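Local coordinates for protein MmoQ Response regulator (Methylococcus capsulatus, PDB 3LJX) that is a response regulator that probably makes cyclic di-GMP from GTP through its GGDEF domain, the piece described here holding its HDOD domain, at residues Ala115-Leu120 and Leu138-Asp143; Gln44-Leu49 and Ala108-Ser113. All coordinates share one frame; numbering follows the deposited sequence.

Contact 1: Ala115-Leu120 and Leu138-Asp143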
# COMPACT_ATOMS: atom_id res chain seq x y z
N ALA A 115 -7.44 3.74 4.85
CA ALA A 115 -7.53 5.00 5.59
C ALA A 115 -6.27 5.82 5.32
O ALA A 115 -6.35 7.03 5.10
CB ALA A 115 -7.70 4.74 7.11
N ARG A 116 -5.12 5.15 5.33
CA ARG A 116 -3.86 5.83 5.03
C ARG A 116 -3.82 6.34 3.59
O ARG A 116 -3.42 7.47 3.35
CB ARG A 116 -2.67 4.91 5.31
CG ARG A 116 -1.33 5.62 5.22
CD ARG A 116 -0.18 4.67 5.54
NE ARG A 116 -0.29 3.48 4.71
CZ ARG A 116 -0.31 2.24 5.17
NH1 ARG A 116 -0.18 2.00 6.47
NH2 ARG A 116 -0.45 1.22 4.33
N ALA A 117 -4.24 5.51 2.64
CA ALA A 117 -4.31 5.95 1.25
C ALA A 117 -5.17 7.22 1.16
O ALA A 117 -4.78 8.20 0.52
CB ALA A 117 -4.91 4.86 0.38
N VAL A 118 -6.32 7.21 1.82
CA VAL A 118 -7.26 8.33 1.74
C VAL A 118 -6.66 9.58 2.37
O VAL A 118 -6.74 10.69 1.80
CB VAL A 118 -8.59 8.01 2.45
CG1 VAL A 118 -9.39 9.30 2.67
CG2 VAL A 118 -9.39 6.99 1.65
N ALA A 119 -6.04 9.41 3.53
CA ALA A 119 -5.37 10.53 4.20
C ALA A 119 -4.25 11.13 3.35
O ALA A 119 -4.11 12.35 3.25
CB ALA A 119 -4.84 10.11 5.59
N LEU A 120 -3.44 10.27 2.74
CA LEU A 120 -2.29 10.76 1.99
C LEU A 120 -2.78 11.51 0.76
O LEU A 120 -2.23 12.55 0.39
CB LEU A 120 -1.34 9.62 1.60
CG LEU A 120 -0.06 10.07 0.91
CD1 LEU A 120 0.72 11.14 1.73
CD2 LEU A 120 0.83 8.87 0.59
N LEU A 138 0.41 4.85 -3.31
CA LEU A 138 1.56 4.57 -2.44
C LEU A 138 1.13 4.40 -0.97
O LEU A 138 1.65 3.53 -0.26
CB LEU A 138 2.61 5.65 -2.54
CG LEU A 138 3.86 5.34 -1.72
CD1 LEU A 138 4.40 3.95 -2.06
CD2 LEU A 138 4.94 6.40 -1.93
N GLY A 139 0.17 5.21 -0.54
CA GLY A 139 -0.35 5.10 0.81
C GLY A 139 -1.00 3.74 1.01
O GLY A 139 -0.74 3.04 1.99
N LEU A 140 -1.83 3.34 0.05
CA LEU A 140 -2.47 2.03 0.08
C LEU A 140 -1.46 0.90 0.29
O LEU A 140 -1.70 -0.04 1.07
CB LEU A 140 -3.23 1.80 -1.22
CG LEU A 140 -4.07 0.53 -1.33
CD1 LEU A 140 -5.31 0.63 -0.44
CD2 LEU A 140 -4.47 0.27 -2.79
N LEU A 141 -0.32 1.01 -0.40
CA LEU A 141 0.64 -0.09 -0.52
C LEU A 141 1.81 0.01 0.46
O LEU A 141 2.66 -0.87 0.49
CB LEU A 141 1.19 -0.13 -1.95
CG LEU A 141 0.53 -0.98 -3.05
CD1 LEU A 141 -0.82 -1.60 -2.65
CD2 LEU A 141 0.45 -0.22 -4.37
N ALA A 142 1.85 1.09 1.24
CA ALA A 142 3.00 1.43 2.09
C ALA A 142 3.56 0.32 3.00
O ALA A 142 4.72 0.39 3.44
CB ALA A 142 2.68 2.68 2.93
N ASP A 143 2.75 -0.69 3.31
CA ASP A 143 3.25 -1.82 4.10
C ASP A 143 2.71 -3.16 3.59
O ASP A 143 2.47 -4.10 4.37
CB ASP A 143 3.01 -1.64 5.60
CG ASP A 143 1.55 -1.48 5.96
OD1 ASP A 143 0.68 -1.59 5.06
OD2 ASP A 143 1.27 -1.23 7.15
O HOH W 1 -1.49 -0.91 6.74
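The carbonyl oxygen of G139 is gripped by two nitrogens of one side chain, that of R116. NE of R116 donates to O of G139 at 2.8 Å, and NH2 of R116 reaches the same O of G139 at 3.0 Å with a C=O...N angle of 173°. The acceptor lies only 3° out of the guanidinium plane, so the group meets it side-on, and this fork fixes the rotation of the guanidinium. The side chain gets there because its chain is extended as far as CD and then bends at chi3 (53°), which swings NE toward O of G139. CB of A142 sits against one face of the guanidinium, 3.6 Å from NE of R116. NH2 of R116 also forms a salt bridge, 3.1 Å to OD1 of D143, with the two planes almost perpendicular and the oxygen met from above the carboxylate. A water bridges the remaining pair, accepting from NH1 of R116 and donating to OD2 of D143, while NH1 is bonded as well to Q227 of helix 214-233. An alanine in place of R116 would probably leave O of G139 without both of these donors and D143 without its salt bridge to helix 106-125, opening a gap beside A142. Next to the arginine, at A117, the helices come close: the CA atoms of A117 and G139 are 4.1 Å apart, and CB of A117 lies 3.5 Å from N of L140. A CB modelled on G139 would clash with CA of A117, so the missing side chain is what permits this approach, with CD2 of L120 flanking the glycine. The arrangement is a glycine-mediated close helix-helix contact, with an arginine of helix 106-125 bonded to a backbone carbonyl of helix 132-141, within the all-helical HDOD domain.

Contact 2: Gln44-Leu49 and Ala108-Ser113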
# COMPACT_ATOMS: atom_id res chain seq x y z
N GLN A 44 -9.12 0.16 -6.31
CA GLN A 44 -8.01 0.75 -5.58
C GLN A 44 -8.27 0.77 -4.08
O GLN A 44 -7.48 1.34 -3.33
CB GLN A 44 -7.66 2.13 -6.11
CG GLN A 44 -8.67 3.19 -5.75
CD GLN A 44 -8.21 4.57 -6.18
OE1 GLN A 44 -7.26 4.69 -6.95
NE2 GLN A 44 -8.88 5.61 -5.68
N THR A 45 -9.36 0.15 -3.62
CA THR A 45 -9.53 -0.09 -2.19
C THR A 45 -8.82 -1.39 -1.78
O THR A 45 -8.72 -1.70 -0.59
CB THR A 45 -11.00 -0.18 -1.75
OG1 THR A 45 -11.65 -1.28 -2.42
CG2 THR A 45 -11.74 1.12 -2.04
N ASP A 46 -8.34 -2.14 -2.77
CA ASP A 46 -7.69 -3.42 -2.48
C ASP A 46 -6.20 -3.44 -2.85
O ASP A 46 -5.85 -3.36 -4.03
CB ASP A 46 -8.41 -4.57 -3.19
CG ASP A 46 -7.75 -5.91 -2.91
OD1 ASP A 46 -7.69 -6.31 -1.73
OD2 ASP A 46 -7.30 -6.56 -3.88
N PRO A 47 -5.33 -3.55 -1.84
CA PRO A 47 -3.88 -3.59 -2.06
C PRO A 47 -3.46 -4.74 -2.99
O PRO A 47 -2.68 -4.49 -3.91
CB PRO A 47 -3.31 -3.79 -0.66
CG PRO A 47 -4.37 -3.23 0.27
CD PRO A 47 -5.69 -3.50 -0.40
N ALA A 48 -3.97 -5.96 -2.79
CA ALA A 48 -3.57 -7.09 -3.64
C ALA A 48 -3.84 -6.83 -5.13
O ALA A 48 -2.92 -6.85 -5.95
CB ALA A 48 -4.24 -8.40 -3.19
N LEU A 49 -5.11 -6.58 -5.47
CA LEU A 49 -5.48 -6.44 -6.88
C LEU A 49 -4.83 -5.21 -7.50
O LEU A 49 -4.45 -5.22 -8.68
CB LEU A 49 -7.00 -6.39 -7.06
CG LEU A 49 -7.49 -6.40 -8.51
CD1 LEU A 49 -6.89 -7.57 -9.34
CD2 LEU A 49 -8.99 -6.45 -8.54
N ALA A 108 -7.83 -5.41 10.12
CA ALA A 108 -7.14 -4.20 10.57
C ALA A 108 -6.21 -3.72 9.47
O ALA A 108 -6.13 -2.53 9.18
CB ALA A 108 -6.37 -4.44 11.89
N TYR A 109 -5.50 -4.67 8.86
CA TYR A 109 -4.57 -4.31 7.81
C TYR A 109 -5.31 -3.62 6.67
O TYR A 109 -4.87 -2.58 6.18
CB TYR A 109 -3.80 -5.53 7.29
CG TYR A 109 -3.14 -5.25 5.98
CD1 TYR A 109 -1.93 -4.56 5.91
CD2 TYR A 109 -3.75 -5.61 4.79
CE1 TYR A 109 -1.33 -4.27 4.69
CE2 TYR A 109 -3.17 -5.33 3.56
CZ TYR A 109 -1.97 -4.66 3.51
OH TYR A 109 -1.41 -4.37 2.28
N TRP A 110 -6.45 -4.16 6.25
CA TRP A 110 -7.15 -3.58 5.10
C TRP A 110 -7.76 -2.24 5.46
O TRP A 110 -7.77 -1.32 4.65
CB TRP A 110 -8.20 -4.53 4.52
CG TRP A 110 -7.58 -5.63 3.69
CD1 TRP A 110 -6.64 -5.48 2.70
CD2 TRP A 110 -7.84 -7.03 3.78
NE1 TRP A 110 -6.30 -6.69 2.19
CE2 TRP A 110 -7.02 -7.67 2.83
CE3 TRP A 110 -8.69 -7.81 4.57
CZ2 TRP A 110 -7.03 -9.06 2.64
CZ3 TRP A 110 -8.70 -9.19 4.39
CH2 TRP A 110 -7.87 -9.80 3.43
N GLN A 111 -8.26 -2.14 6.68
CA GLN A 111 -8.88 -0.90 7.11
C GLN A 111 -7.82 0.21 7.15
O GLN A 111 -8.02 1.31 6.63
CB GLN A 111 -9.55 -1.09 8.47
CG GLN A 111 -10.12 0.19 9.06
CD GLN A 111 -10.63 -0.01 10.47
OE1 GLN A 111 -9.99 -0.65 11.31
NE2 GLN A 111 -11.80 0.54 10.74
N LYS A 112 -6.68 -0.09 7.76
CA LYS A 112 -5.63 0.90 7.91
C LYS A 112 -5.02 1.31 6.57
O LYS A 112 -4.68 2.47 6.36
CB LYS A 112 -4.55 0.34 8.84
CG LYS A 112 -3.34 1.23 9.01
CD LYS A 112 -2.71 0.88 10.33
CE LYS A 112 -3.80 0.72 11.37
NZ LYS A 112 -3.49 -0.32 12.40
N SER A 113 -4.88 0.35 5.65
CA SER A 113 -4.25 0.63 4.36
C SER A 113 -5.07 1.64 3.55
O SER A 113 -4.53 2.59 2.97
CB SER A 113 -4.04 -0.67 3.58
OG SER A 113 -2.99 -1.45 4.16
O HOH W 2 -7.61 -1.98 2.02
O HOH W 3 -5.55 -6.93 -0.53
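This is a buried apolar contact with water-bridged polar links, made where P47 at the start of helix 47-58 meets one side of helix 106-125, inside the HDOD domain. No direct hydrogen bond crosses it, and the nearest CA atoms, those of D46 and W110, are 7.6 Å apart, so side chains and waters span the gap. The proline ring carries the packing. CD of P47 approaches CD1 of W110 at 3.8 Å, CB of P47 lies 3.5 Å from OH of Y109, and its CG rests against CB of S113. The phenol and the proline ring slide past each other in opposite directions, whereas the indole runs across the proline at a slant. Chi1 of W110 (-77°) sets CG anti to the carbonyl carbon, and chi2 (-49°) then brings CD1 round to the proline. NE1 of W110 donates to a water at 2.8 Å, which also accepts from N of A48 and donates to OD1 of D46. A second water donates to both O of T45 and O of W110, joining the two backbones. D46 is the N-cap of helix 47-58: its OD2 accepts from N of L49 at 2.7 Å with an angle of 163°, which leaves OD1 for the water. On the other helix, OG of S113 donates back to O of Y109, an acceptor that N of S113 reaches from the opposite face. Around the contact, P47 also touches L140 and L141 of helix 132-141, Y109 packs on V144 and L147 of helix 144-152, and D46 meets T21 of helix 19-29.

Overall arrangement
Both contacts are buried, their centres about 9 Å apart, and both draw on helix 106-125, which offers S113 and the residues before it to contact 2 and the turns just after to contact 1. The chemistry differs with the spacing: in contact 1 the backbones come close at a glycine and a charged side chain bonds a carbonyl directly, burying 312 Å² in all, whereas in contact 2 the wider gap is filled by a proline, two aromatic rings and waters, with 156 Å² buried. They meet at the end of helix 132-141, where CD2 of L140 is 3.2 Å from O of Q44 and OD1 of D143 lies 3.4 Å from CE1 of Y109.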